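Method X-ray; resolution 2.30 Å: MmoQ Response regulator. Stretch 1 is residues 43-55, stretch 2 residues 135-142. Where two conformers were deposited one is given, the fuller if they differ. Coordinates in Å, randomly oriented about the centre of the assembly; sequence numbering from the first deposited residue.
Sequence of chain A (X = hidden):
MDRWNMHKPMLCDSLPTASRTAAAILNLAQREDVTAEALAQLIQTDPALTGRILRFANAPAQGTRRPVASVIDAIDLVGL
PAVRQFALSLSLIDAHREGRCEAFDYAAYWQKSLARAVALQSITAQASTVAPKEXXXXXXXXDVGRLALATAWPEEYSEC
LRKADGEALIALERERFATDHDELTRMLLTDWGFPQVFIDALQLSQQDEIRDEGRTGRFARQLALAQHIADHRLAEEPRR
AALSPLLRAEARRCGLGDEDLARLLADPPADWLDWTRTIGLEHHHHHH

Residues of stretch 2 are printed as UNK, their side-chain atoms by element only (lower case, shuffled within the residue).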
ATOM      1  N   ILE A  43      -1.977   9.546  -9.496  1.00 26.49           N
ATOM      2  CA  ILE A  43      -2.188   9.627  -8.050  1.00 26.70           C
ATOM      3  C   ILE A  43      -1.940   8.265  -7.409  1.00 30.18           C
ATOM      4  O   ILE A  43      -1.432   8.171  -6.289  1.00 23.38           O
ATOM      5  CB  ILE A  43      -3.618  10.087  -7.713  1.00 24.92           C
ATOM      6  CG1 ILE A  43      -3.761  11.596  -7.936  1.00 28.38           C
ATOM      7  CG2 ILE A  43      -3.979   9.746  -6.273  1.00 19.20           C
ATOM      8  CD1 ILE A  43      -5.180  12.110  -7.784  1.00 25.04           C
ATOM      9  N   GLN A  44      -2.295   7.199  -8.124  1.00 25.56           N
ATOM     10  CA  GLN A  44      -2.198   5.886  -7.515  1.00 27.78           C
ATOM     11  C   GLN A  44      -0.758   5.369  -7.498  1.00 28.76           C
ATOM     12  O   GLN A  44      -0.522   4.227  -7.124  1.00 27.32           O
ATOM     13  CB  GLN A  44      -3.143   4.886  -8.172  1.00 25.07           C
ATOM     14  CG  GLN A  44      -2.699   4.456  -9.547  1.00 32.16           C
ATOM     15  CD  GLN A  44      -3.593   3.375 -10.105  1.00 40.70           C
ATOM     16  OE1 GLN A  44      -4.671   3.114  -9.565  1.00 40.14           O
ATOM     17  NE2 GLN A  44      -3.149   2.729 -11.188  1.00 39.17           N
ATOM     18  N   THR A  45       0.205   6.204  -7.890  1.00 26.17           N
ATOM     19  CA  THR A  45       1.608   5.865  -7.654  1.00 31.28           C
ATOM     20  C   THR A  45       2.030   6.308  -6.247  1.00 35.42           C
ATOM     21  O   THR A  45       3.139   5.993  -5.794  1.00 34.55           O
ATOM     22  CB  THR A  45       2.576   6.505  -8.674  1.00 25.31           C
ATOM     23  OG1 THR A  45       2.487   7.937  -8.597  1.00 32.09           O
ATOM     24  CG2 THR A  45       2.270   6.039 -10.087  1.00 20.85           C
ATOM     25  N   ASP A  46       1.152   7.038  -5.559  1.00 29.56           N
ATOM     26  CA  ASP A  46       1.484   7.549  -4.226  1.00 29.43           C
ATOM     27  C   ASP A  46       0.604   6.957  -3.120  1.00 28.00           C
ATOM     28  O   ASP A  46      -0.605   7.207  -3.072  1.00 25.98           O
ATOM     29  CB  ASP A  46       1.406   9.075  -4.186  1.00 23.58           C
ATOM     30  CG  ASP A  46       1.731   9.626  -2.813  1.00 29.14           C
ATOM     31  OD1 ASP A  46       2.866   9.393  -2.335  1.00 24.84           O
ATOM     32  OD2 ASP A  46       0.856  10.283  -2.208  1.00 33.36           O
ATOM     33  N   PRO A  47       1.215   6.166  -2.226  1.00 26.33           N
ATOM     34  CA  PRO A  47       0.482   5.547  -1.115  1.00 23.83           C
ATOM     35  C   PRO A  47      -0.225   6.581  -0.225  1.00 27.84           C
ATOM     36  O   PRO A  47      -1.401   6.375   0.089  1.00 23.46           O
ATOM     37  CB  PRO A  47       1.576   4.812  -0.333  1.00 22.66           C
ATOM     38  CG  PRO A  47       2.665   4.543  -1.350  1.00 22.18           C
ATOM     39  CD  PRO A  47       2.617   5.710  -2.309  1.00 25.56           C
ATOM     40  N   ALA A  48       0.450   7.669   0.162  1.00 25.09           N
ATOM     41  CA  ALA A  48      -0.186   8.666   1.039  1.00 25.40           C
ATOM     42  C   ALA A  48      -1.478   9.236   0.437  1.00 27.35           C
ATOM     43  O   ALA A  48      -2.556   9.127   1.038  1.00 27.44           O
ATOM     44  CB  ALA A  48       0.787   9.809   1.396  1.00 22.89           C
ATOM     45  N   LEU A  49      -1.378   9.839  -0.746  1.00 23.53           N
ATOM     46  CA  LEU A  49      -2.536  10.515  -1.337  1.00 24.03           C
ATOM     47  C   LEU A  49      -3.639   9.521  -1.684  1.00 23.09           C
ATOM     48  O   LEU A  49      -4.827   9.830  -1.567  1.00 20.77           O
ATOM     49  CB  LEU A  49      -2.140  11.339  -2.568  1.00 26.72           C
ATOM     50  CG  LEU A  49      -3.256  12.208  -3.164  1.00 27.81           C
ATOM     51  CD1 LEU A  49      -3.932  13.119  -2.110  1.00 23.04           C
ATOM     52  CD2 LEU A  49      -2.708  13.022  -4.302  1.00 29.74           C
ATOM     53  N   THR A  50      -3.238   8.319  -2.094  1.00 22.05           N
ATOM     54  CA  THR A  50      -4.200   7.258  -2.397  1.00 24.28           C
ATOM     55  C   THR A  50      -5.030   6.843  -1.180  1.00 22.05           C
ATOM     56  O   THR A  50      -6.256   6.702  -1.263  1.00 19.51           O
ATOM     57  CB  THR A  50      -3.499   6.041  -2.971  1.00 23.67           C
ATOM     58  OG1 THR A  50      -2.961   6.386  -4.257  1.00 24.46           O
ATOM     59  CG2 THR A  50      -4.486   4.919  -3.114  1.00 25.28           C
ATOM     60  N   GLY A  51      -4.356   6.653  -0.050  1.00 21.93           N
ATOM     61  CA  GLY A  51      -5.039   6.406   1.210  1.00 23.68           C
ATOM     62  C   GLY A  51      -6.043   7.491   1.594  1.00 24.39           C
ATOM     63  O   GLY A  51      -7.194   7.174   1.912  1.00 22.89           O
ATOM     64  N   ARG A  52      -5.619   8.760   1.573  1.00 23.32           N
ATOM     65  CA  ARG A  52      -6.487   9.888   1.939  0.50 23.49           C
ATOM     66  C   ARG A  52      -7.746   9.881   1.098  1.00 22.87           C
ATOM     67  O   ARG A  52      -8.845  10.067   1.604  1.00 20.29           O
ATOM     68  CB  ARG A  52      -5.785  11.235   1.712  0.50 25.59           C
ATOM     69  CG  ARG A  52      -4.879  11.718   2.831  0.50 29.76           C
ATOM     70  CD  ARG A  52      -4.434  13.182   2.589  0.50 31.57           C
ATOM     71  NE  ARG A  52      -5.469  14.153   2.957  0.50 35.41           N
ATOM     72  CZ  ARG A  52      -5.299  15.475   2.951  0.50 37.03           C
ATOM     73  NH1 ARG A  52      -4.132  15.997   2.588  0.50 39.73           N
ATOM     74  NH2 ARG A  52      -6.294  16.276   3.307  0.50 31.83           N
ATOM     75  N   ILE A  53      -7.566   9.675  -0.204  1.00 20.59           N
ATOM     76  CA  ILE A  53      -8.689   9.655  -1.134  1.00 20.72           C
ATOM     77  C   ILE A  53      -9.656   8.508  -0.840  1.00 21.14           C
ATOM     78  O   ILE A  53     -10.860   8.717  -0.777  1.00 23.87           O
ATOM     79  CB  ILE A  53      -8.203   9.629  -2.602  1.00 21.52           C
ATOM     80  CG1 ILE A  53      -7.581  10.986  -2.944  1.00 22.55           C
ATOM     81  CG2 ILE A  53      -9.370   9.317  -3.554  1.00 14.97           C
ATOM     82  CD1 ILE A  53      -6.695  10.973  -4.160  1.00 22.49           C
ATOM     83  N   LEU A  54      -9.132   7.306  -0.632  1.00 23.16           N
ATOM     84  CA  LEU A  54      -9.986   6.163  -0.314  1.00 24.10           C
ATOM     85  C   LEU A  54     -10.741   6.431   0.975  1.00 21.86           C
ATOM     86  O   LEU A  54     -11.923   6.126   1.104  1.00 23.19           O
ATOM     87  CB  LEU A  54      -9.155   4.888  -0.151  1.00 21.56           C
ATOM     88  CG  LEU A  54      -8.527   4.323  -1.420  1.00 26.32           C
ATOM     89  CD1 LEU A  54      -7.795   3.024  -1.104  1.00 29.18           C
ATOM     90  CD2 LEU A  54      -9.581   4.126  -2.518  1.00 25.59           C
ATOM     91  N   ARG A  55     -10.040   7.007   1.932  1.00 15.42           N
ATOM     92  CA  ARG A  55     -10.622   7.245   3.236  1.00 20.71           C
ATOM     93  C   ARG A  55     -11.756   8.271   3.154  1.00 24.12           C
ATOM     94  O   ARG A  55     -12.805   8.137   3.807  1.00 18.73           O
ATOM     95  CB  ARG A  55      -9.536   7.742   4.169  1.00 24.31           C
ATOM     96  CG  ARG A  55     -10.043   8.210   5.500  1.00 34.98           C
ATOM     97  CD  ARG A  55      -8.877   8.438   6.425  1.00 46.03           C
ATOM     98  NE  ARG A  55      -9.253   9.296   7.531  1.00 60.78           N
ATOM     99  CZ  ARG A  55      -8.944  10.583   7.608  1.00 69.13           C
ATOM    100  NH1 ARG A  55      -8.235  11.160   6.640  1.00 67.02           N
ATOM    101  NH2 ARG A  55      -9.339  11.286   8.660  1.00 73.37           N
ATOM    102  N   UNK A 135      -6.762  -4.712  -6.629  1.00 19.58           N
ATOM    103  CA  UNK A 135      -5.584  -5.441  -6.177  1.00 21.11           C
ATOM    104  C   UNK A 135      -4.352  -4.540  -6.238  1.00 21.72           C
ATOM    105  O   UNK A 135      -3.508  -4.569  -5.337  1.00 16.89           O
ATOM    106  c   UNK A 135      -5.370  -6.716  -7.023  1.00 20.97           C
ATOM    107  N   UNK A 136      -4.250  -3.743  -7.302  1.00 22.36           N
ATOM    108  CA  UNK A 136      -3.130  -2.815  -7.446  1.00 25.63           C
ATOM    109  C   UNK A 136      -3.016  -1.972  -6.181  1.00 26.58           C
ATOM    110  O   UNK A 136      -1.948  -1.850  -5.573  1.00 20.71           O
ATOM    111  c   UNK A 136      -0.417   1.212  -9.006  1.00 25.19           C
ATOM    112  c   UNK A 136      -2.334  -0.814  -8.769  1.00 26.13           C
ATOM    113  c   UNK A 136      -1.424   1.316  -8.055  1.00 25.22           C
ATOM    114  c   UNK A 136      -0.363   0.094  -9.837  1.00 28.22           C
ATOM    115  c   UNK A 136      -2.375   0.305  -7.939  1.00 26.67           C
ATOM    116  c   UNK A 136      -1.323  -0.907  -9.721  1.00 26.72           C
ATOM    117  c   UNK A 136      -3.361  -1.892  -8.639  1.00 22.29           C
ATOM    118  N   UNK A 137      -4.153  -1.410  -5.793  1.00 22.77           N
ATOM    119  CA  UNK A 137      -4.241  -0.535  -4.647  1.00 21.41           C
ATOM    120  C   UNK A 137      -3.824  -1.238  -3.370  1.00 23.61           C
ATOM    121  O   UNK A 137      -3.064  -0.685  -2.569  1.00 20.98           O
ATOM    122  c   UNK A 137      -5.745   1.036  -3.376  1.00 23.55           C
ATOM    123  c   UNK A 137      -5.673   0.017  -4.499  1.00 23.99           C
ATOM    124  o   UNK A 137      -6.055   0.653  -5.722  1.00 29.96           O
ATOM    125  N   UNK A 138      -4.304  -2.460  -3.166  1.00 26.11           N
ATOM    126  CA  UNK A 138      -3.883  -3.203  -1.976  1.00 24.22           C
ATOM    127  C   UNK A 138      -2.372  -3.467  -1.980  1.00 26.07           C
ATOM    128  O   UNK A 138      -1.711  -3.385  -0.936  1.00 21.51           O
ATOM    129  c   UNK A 138      -5.139  -6.524  -0.410  1.00 33.30           C
ATOM    130  c   UNK A 138      -4.640  -4.511  -1.841  1.00 21.96           C
ATOM    131  c   UNK A 138      -4.452  -4.351   0.666  1.00 23.56           C
ATOM    132  c   UNK A 138      -4.291  -5.258  -0.555  1.00 29.59           C
ATOM    133  N   UNK A 139      -1.826  -3.768  -3.155  1.00 26.39           N
ATOM    134  CA  UNK A 139      -0.398  -3.983  -3.285  1.00 26.08           C
ATOM    135  C   UNK A 139       0.354  -2.711  -2.913  1.00 23.51           C
ATOM    136  O   UNK A 139       1.311  -2.734  -2.137  1.00 20.82           O
ATOM    137  N   UNK A 140      -0.096  -1.587  -3.460  1.00 22.61           N
ATOM    138  CA  UNK A 140       0.495  -0.295  -3.147  1.00 26.20           C
ATOM    139  C   UNK A 140       0.581  -0.050  -1.637  1.00 28.57           C
ATOM    140  O   UNK A 140       1.600   0.455  -1.125  1.00 27.29           O
ATOM    141  c   UNK A 140       1.430   2.434  -4.566  1.00 20.08           C
ATOM    142  c   UNK A 140      -0.898   3.258  -4.049  1.00 25.62           C
ATOM    143  c   UNK A 140      -0.330   0.816  -3.797  1.00 24.66           C
ATOM    144  c   UNK A 140       0.193   2.243  -3.679  1.00 25.01           C
ATOM    145  N   UNK A 141      -0.483  -0.426  -0.930  1.00 24.08           N
ATOM    146  CA  UNK A 141      -0.678  -0.041   0.471  1.00 22.70           C
ATOM    147  C   UNK A 141      -0.268  -1.128   1.464  1.00 24.90           C
ATOM    148  O   UNK A 141      -0.333  -0.914   2.670  1.00 22.33           O
ATOM    149  c   UNK A 141      -2.684   1.738   0.550  1.00 27.12           C
ATOM    150  c   UNK A 141      -4.025   1.761  -0.188  1.00 22.19           C
ATOM    151  c   UNK A 141      -1.673   2.730  -0.056  1.00 20.97           C
ATOM    152  c   UNK A 141      -2.151   0.305   0.700  1.00 19.19           C
ATOM    153  N   UNK A 142       0.157  -2.283   0.952  1.00 25.10           N
ATOM    154  CA  UNK A 142       0.402  -3.487   1.763  1.00 23.87           C
ATOM    155  C   UNK A 142       1.280  -3.318   3.018  1.00 25.36           C
ATOM    156  O   UNK A 142       1.223  -4.148   3.941  1.00 23.01           O
ATOM    157  c   UNK A 142       0.964  -4.608   0.873  1.00 24.94           C
TER
HETATM  158  O   HOH W   1      -6.018   3.149  -7.075  1.00 23.96           O

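Position 135 carries a single side-chain carbon and lies beyond the reach of stretch 1. One carbon and nothing more is alanine, Ala135, a residue at ease in a buried helix.

At position 136 one carbon leads into a ring of six carbons with no heteroatom. The ring lies against Gln44, whose CD sits over one of its faces. This is phenylalanine, Phe136. Its CE1 is 3.6 Å from Gln44 CD and 3.2 Å from Gln44 O, so the flat ring packs on the amide plane of the glutamine while its edge meets the carbonyl oxygen.

Position 137 has one carbon bearing an oxygen and a second carbon. The second carbon packs on Leu54 and Thr50, and the oxygen takes a hydrogen bond from water 1, which also donates to Gln44. This is threonine, Thr137: CG2 lies 3.6 Å from Leu54 CD1 and 4.1 Å from Thr50 CG2, and the water is 2.8 Å from both Thr137 OG1 and Gln44 OE1. A residue both apolar and polar suits a place between leucine and water.

Four carbons, forked at the second, occupy position 138, but its CA-to-CB bond points away from stretch 1 and no contact forms. The fork identifies Leu138, buried against other parts of the structure.

Position 139 has no side-chain atoms and is therefore Gly139. Its amide N still bonds to Ala135 O at 2.9 Å, keeping the helix regular.

At position 140 four carbons again fork at the second, now directed toward stretch 1 and reaching the turn and the start of its helix. This is Leu140, with the largest covered area of the contact. Its CD2 lies 3.2 Å from Gln44 O and 3.8 Å from Thr50 OG1, and its CD1 is 4.0 Å from Pro47 CG; a forked, flexible apolar chain can meet all three.

Position 141 shows the same forked four carbons; its CA-to-CB bond points sideways, but the branch tips come up against Pro47 and Leu54. This is Leu141, whose two methyls extend an apolar side chain far enough to touch both: CD1 is 3.9 Å from Pro47 CB and CD2 is 4.1 Å from Leu54 CD1. Both chi angles lie between wells.

Position 142 has one carbon and no contact: Ala142, a small apolar side chain that a buried site accepts.

The contact is chiefly apolar, burying 414 Å² with no direct hydrogen bond across it; water 1 supplies a polar bridge. The helices cross at 123°, their axes no closer than 10.3 Å, and side chains fill the gap. Two polar side chains of stretch 1 bond within their own stretch: Asp46 OD2 caps its helix through Leu49 N at 2.7 Å, and Thr50 OG1 donates to Asp46 O at 2.8 Å.

Stretch 2, residues 135-142: AFTLGLLA
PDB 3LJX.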